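Long-range contacts in Abbfa_003403 (Acinetobacter baumannii, PDB 4ZXH), which probably builds a small peptide product as a four-domain nonribosomal peptide synthetase with condensation, adenylation, carrier and thioesterase domains: residues L232-S237 with L437-L442; S242-L247 with E444-P449. All coordinates share one frame; numbering follows the deposited sequence.

Interaction 1: L232-S237 with L437-L442; sequences LVFRVS and LLQAVL
Arg235 O is the best-held polar atom between the two segments, gripped by one hydrogen bond from Gln439 NE2 at 3.2 Å. The bond is bent, with an N-H...O angle of 138°, and the amide nitrogen stands above the carbonyl plane of Arg235. It fastens helix 428-447 to the edge strand 229-235 of a four-stranded mixed sheet in the condensation domain, whose fold belongs to the CoA-dependent acyltransferase class. The helix lies along the strand as in a layered alpha/beta packing: the axes of 232-235 and 437-442 run in nearly the same direction, 28° apart, with a closest approach of 10.6 Å. Gln439 reaches the strand because its CG is anti to the carbonyl carbon and the chain folds back at chi2, so that the amide, rather than CB, closes the gap. Its OE1, at the same end, lies 3.6 Å from Val236 CG2 and 3.9 Å from Phe234 CD2, with the amide and phenyl planes 71° apart. The oxygen end of Gln439 thus rests against two buried apolar side chains while its nitrogen serves the backbone. Beside it, Leu438 CD2 meets Phe234 CZ at 4.2 Å, and Leu442 CD1 approaches Val236 CG2 at 4.4 Å. Phe234 points from the strand toward the helix; Leu405 and Met407 of strand 403-411 and Val435 of the helix also touch it. Arg235 points away from the helix, its side chain about 10 Å from the bound potassium ion. Ser237 then caps the next helix through its OG, which bonds to Val240 N. Leu232 O lies in the plane of the Phe234 ring at its edge, 3.7 Å from Phe234 CD1.

Interaction 2: S242-L247 with E444-P449; sequences SGLVNL and EMVAHP
Leu247 can be followed from helix 238-249 into the last turn of helix 428-447. Its CB points toward that helix and comes 4.6 Å from Val446 CG1; CG, anti to the backbone N (chi1 -173°), makes no close contact across the interface and directs the two methyls to different partners. One methyl, CD2, ends over the backbone of the other helix, 3.6 Å from Met445 O and 4.0 Å from Val446 CA. The other, CD1, goes to the turn beyond the helix end and meets Pro449 CG at 4.3 Å. Leu247 therefore bridges the last helical turn and the proline that follows His448, where the chain leaves helical geometry. Val446 makes the return contact. Its CG1, anti to its own carbonyl carbon, rests on the backbone of helix 238-249, 3.5 Å from both Gly243 C and Leu244 N, while the Leu244 side chain crosses Val446 at about a right angle and brings CD2 to 3.8 Å from Val446 CG1. Gly243 has no side chain to stand between the helices, and its CA comes 5.7 Å from Val446 CA, a close helix-helix approach in the condensation domain. Leu258 of helix 255-271 touches Leu244, Leu247 and Met445, joining a third helix to the pair, and Tyr251 touches Pro449. Methyl groups meet other aliphatic carbons or backbone here, with neither a hydrogen bond nor a salt bridge between the segments, so shape fit and burial of apolar surface account for the join.

From the N terminus the chain runs along strand 229-235, turns at once into helix 238-249, and then travels through some 180 residues of the condensation domain before helix 428-447 returns. Interaction 1 closes its long loop when residues 437-442 reach the strand, and interaction 2 closes the second one slightly later, when 444-449 reaches the helix. The two loops cross rather than nest, because the segments alternate in the same order along both partners. One returning helix thus grips a consecutive strand and helix, tying the sheet edge to the helical layer. The contacts, with centres 13 Å apart, merge where Leu442 CD2 packs 3.9 Å from Leu244 CD2.

Interaction 1: L232-S237 with L437-L442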
# COMPACT_ATOMS: atom_id res chain seq x y z
N LEU A 232 -9.20 23.80 -2.93
CA LEU A 232 -9.61 24.54 -4.12
C LEU A 232 -10.98 25.20 -3.93
O LEU A 232 -12.00 24.52 -3.90
CB LEU A 232 -9.62 23.60 -5.33
CG LEU A 232 -10.23 24.16 -6.62
CD1 LEU A 232 -9.59 25.45 -7.01
CD2 LEU A 232 -10.08 23.14 -7.74
N VAL A 233 -11.01 26.52 -3.79
CA VAL A 233 -12.29 27.21 -3.61
C VAL A 233 -13.01 27.44 -4.94
O VAL A 233 -12.42 27.94 -5.91
CB VAL A 233 -12.09 28.55 -2.86
CG1 VAL A 233 -13.44 29.24 -2.64
CG2 VAL A 233 -11.40 28.29 -1.53
N PHE A 234 -14.27 27.05 -5.02
CA PHE A 234 -15.05 27.27 -6.23
C PHE A 234 -16.39 27.92 -5.88
O PHE A 234 -16.75 28.00 -4.71
CB PHE A 234 -15.28 25.95 -6.97
CG PHE A 234 -16.05 24.93 -6.17
CD1 PHE A 234 -15.41 24.14 -5.22
CD2 PHE A 234 -17.41 24.76 -6.36
CE1 PHE A 234 -16.12 23.22 -4.48
CE2 PHE A 234 -18.13 23.83 -5.62
CZ PHE A 234 -17.49 23.06 -4.68
N ARG A 235 -17.13 28.39 -6.90
CA ARG A 235 -18.49 28.90 -6.68
C ARG A 235 -19.47 28.35 -7.70
O ARG A 235 -19.16 28.25 -8.89
CB ARG A 235 -18.52 30.42 -6.71
CG ARG A 235 -17.60 31.06 -5.71
CD ARG A 235 -17.58 32.55 -5.84
NE ARG A 235 -16.28 33.05 -5.43
CZ ARG A 235 -16.01 34.32 -5.18
NH1 ARG A 235 -16.97 35.24 -5.29
NH2 ARG A 235 -14.78 34.67 -4.81
N VAL A 236 -20.66 28.01 -7.23
CA VAL A 236 -21.74 27.58 -8.11
C VAL A 236 -22.50 28.80 -8.67
O VAL A 236 -22.90 29.69 -7.92
CB VAL A 236 -22.70 26.65 -7.37
CG1 VAL A 236 -23.80 26.20 -8.30
CG2 VAL A 236 -21.95 25.46 -6.81
N SER A 237 -22.71 28.83 -9.99
CA SER A 237 -23.38 29.96 -10.64
C SER A 237 -24.74 30.23 -10.00
O SER A 237 -25.38 29.31 -9.47
CB SER A 237 -23.56 29.70 -12.13
OG SER A 237 -24.72 28.94 -12.38
N LEU A 437 -16.35 18.95 -12.94
CA LEU A 437 -17.28 17.83 -13.14
C LEU A 437 -18.46 17.88 -12.16
O LEU A 437 -19.59 17.56 -12.53
CB LEU A 437 -16.53 16.50 -13.02
CG LEU A 437 -15.55 16.24 -14.17
CD1 LEU A 437 -14.73 14.99 -13.97
CD2 LEU A 437 -16.28 16.18 -15.49
N LEU A 438 -18.18 18.29 -10.93
CA LEU A 438 -19.23 18.54 -9.95
C LEU A 438 -20.18 19.63 -10.44
O LEU A 438 -21.40 19.47 -10.39
CB LEU A 438 -18.62 18.94 -8.60
CG LEU A 438 -19.59 19.20 -7.44
CD1 LEU A 438 -20.62 18.09 -7.33
CD2 LEU A 438 -18.83 19.32 -6.13
N GLN A 439 -19.61 20.74 -10.89
CA GLN A 439 -20.36 21.83 -11.51
C GLN A 439 -21.33 21.24 -12.55
O GLN A 439 -22.50 21.62 -12.62
CB GLN A 439 -19.40 22.83 -12.18
CG GLN A 439 -18.47 23.65 -11.25
CD GLN A 439 -19.16 24.79 -10.55
OE1 GLN A 439 -19.73 24.62 -9.48
NE2 GLN A 439 -19.11 25.97 -11.15
N ALA A 440 -20.84 20.28 -13.33
CA ALA A 440 -21.60 19.68 -14.42
C ALA A 440 -22.74 18.80 -13.94
O ALA A 440 -23.87 18.92 -14.43
CB ALA A 440 -20.68 18.89 -15.32
N VAL A 441 -22.45 17.91 -12.99
CA VAL A 441 -23.48 17.07 -12.38
C VAL A 441 -24.60 17.91 -11.80
O VAL A 441 -25.77 17.64 -12.04
CB VAL A 441 -22.91 16.17 -11.26
CG1 VAL A 441 -24.03 15.46 -10.52
CG2 VAL A 441 -21.95 15.16 -11.83
N LEU A 442 -24.23 18.95 -11.06
CA LEU A 442 -25.21 19.86 -10.48
C LEU A 442 -26.04 20.55 -11.56
O LEU A 442 -27.26 20.65 -11.42
CB LEU A 442 -24.51 20.89 -9.58
CG LEU A 442 -23.96 20.26 -8.30
CD1 LEU A 442 -23.23 21.25 -7.43
CD2 LEU A 442 -25.07 19.56 -7.50

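Interaction 2: S242-L247 with E444-P449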
# COMPACT_ATOMS: atom_id res chain seq x y z
N SER A 242 -29.75 28.62 -7.55
CA SER A 242 -31.19 28.78 -7.38
C SER A 242 -31.92 27.51 -7.76
O SER A 242 -32.81 27.06 -7.03
CB SER A 242 -31.69 29.95 -8.21
OG SER A 242 -31.07 31.16 -7.81
N GLY A 243 -31.55 26.94 -8.90
CA GLY A 243 -32.15 25.70 -9.37
C GLY A 243 -32.10 24.59 -8.33
O GLY A 243 -33.11 23.95 -8.05
N LEU A 244 -30.92 24.39 -7.75
CA LEU A 244 -30.74 23.39 -6.71
C LEU A 244 -31.71 23.59 -5.56
O LEU A 244 -32.38 22.65 -5.14
CB LEU A 244 -29.30 23.41 -6.19
CG LEU A 244 -28.23 23.00 -7.20
CD1 LEU A 244 -26.85 23.27 -6.65
CD2 LEU A 244 -28.38 21.55 -7.57
N VAL A 245 -31.78 24.82 -5.04
CA VAL A 245 -32.74 25.14 -3.97
C VAL A 245 -34.18 24.82 -4.38
O VAL A 245 -34.94 24.25 -3.60
CB VAL A 245 -32.66 26.63 -3.55
CG1 VAL A 245 -33.85 27.02 -2.68
CG2 VAL A 245 -31.34 26.93 -2.83
N ASN A 246 -34.55 25.18 -5.60
CA ASN A 246 -35.90 24.87 -6.08
C ASN A 246 -36.08 23.38 -6.32
O ASN A 246 -37.13 22.83 -5.99
CB ASN A 246 -36.23 25.66 -7.35
CG ASN A 246 -36.39 27.15 -7.09
OD1 ASN A 246 -36.59 27.59 -5.96
ND2 ASN A 246 -36.30 27.94 -8.16
N LEU A 247 -35.06 22.74 -6.87
CA LEU A 247 -35.09 21.30 -7.11
C LEU A 247 -35.18 20.52 -5.80
O LEU A 247 -35.77 19.44 -5.74
CB LEU A 247 -33.86 20.86 -7.91
CG LEU A 247 -33.82 19.40 -8.38
CD1 LEU A 247 -34.99 19.11 -9.32
CD2 LEU A 247 -32.49 19.06 -9.05
N GLU A 444 -26.58 19.49 -14.74
CA GLU A 444 -27.38 18.47 -15.44
C GLU A 444 -28.51 17.96 -14.55
O GLU A 444 -29.54 17.51 -15.05
CB GLU A 444 -26.50 17.31 -15.91
N MET A 445 -28.33 18.05 -13.23
CA MET A 445 -29.40 17.69 -12.30
C MET A 445 -30.59 18.67 -12.41
O MET A 445 -31.74 18.22 -12.50
CB MET A 445 -28.90 17.63 -10.85
CG MET A 445 -28.23 16.31 -10.46
SD MET A 445 -27.55 16.22 -8.78
CE MET A 445 -28.83 15.37 -7.88
N VAL A 446 -30.35 19.98 -12.39
CA VAL A 446 -31.48 20.92 -12.42
C VAL A 446 -32.13 20.93 -13.81
O VAL A 446 -33.34 21.09 -13.92
CB VAL A 446 -31.10 22.39 -12.02
CG1 VAL A 446 -30.49 22.45 -10.61
CG2 VAL A 446 -30.22 23.06 -13.08
N ALA A 447 -31.32 20.73 -14.85
CA ALA A 447 -31.81 20.82 -16.22
C ALA A 447 -32.58 19.57 -16.67
O ALA A 447 -33.60 19.69 -17.36
CB ALA A 447 -30.64 21.10 -17.17
N HIS A 448 -32.12 18.38 -16.29
CA HIS A 448 -32.80 17.15 -16.70
C HIS A 448 -33.08 16.19 -15.55
O HIS A 448 -32.51 15.10 -15.52
CB HIS A 448 -31.98 16.43 -17.77
CG HIS A 448 -31.75 17.25 -19.00
ND1 HIS A 448 -30.56 17.90 -19.24
CD2 HIS A 448 -32.57 17.56 -20.02
CE1 HIS A 448 -30.65 18.56 -20.39
NE2 HIS A 448 -31.86 18.37 -20.88
N PRO A 449 -33.98 16.58 -14.63
CA PRO A 449 -34.30 15.84 -13.40
C PRO A 449 -34.64 14.36 -13.58
O PRO A 449 -34.37 13.57 -12.68
CB PRO A 449 -35.53 16.58 -12.86
CG PRO A 449 -35.42 17.95 -13.42
CD PRO A 449 -34.80 17.79 -14.77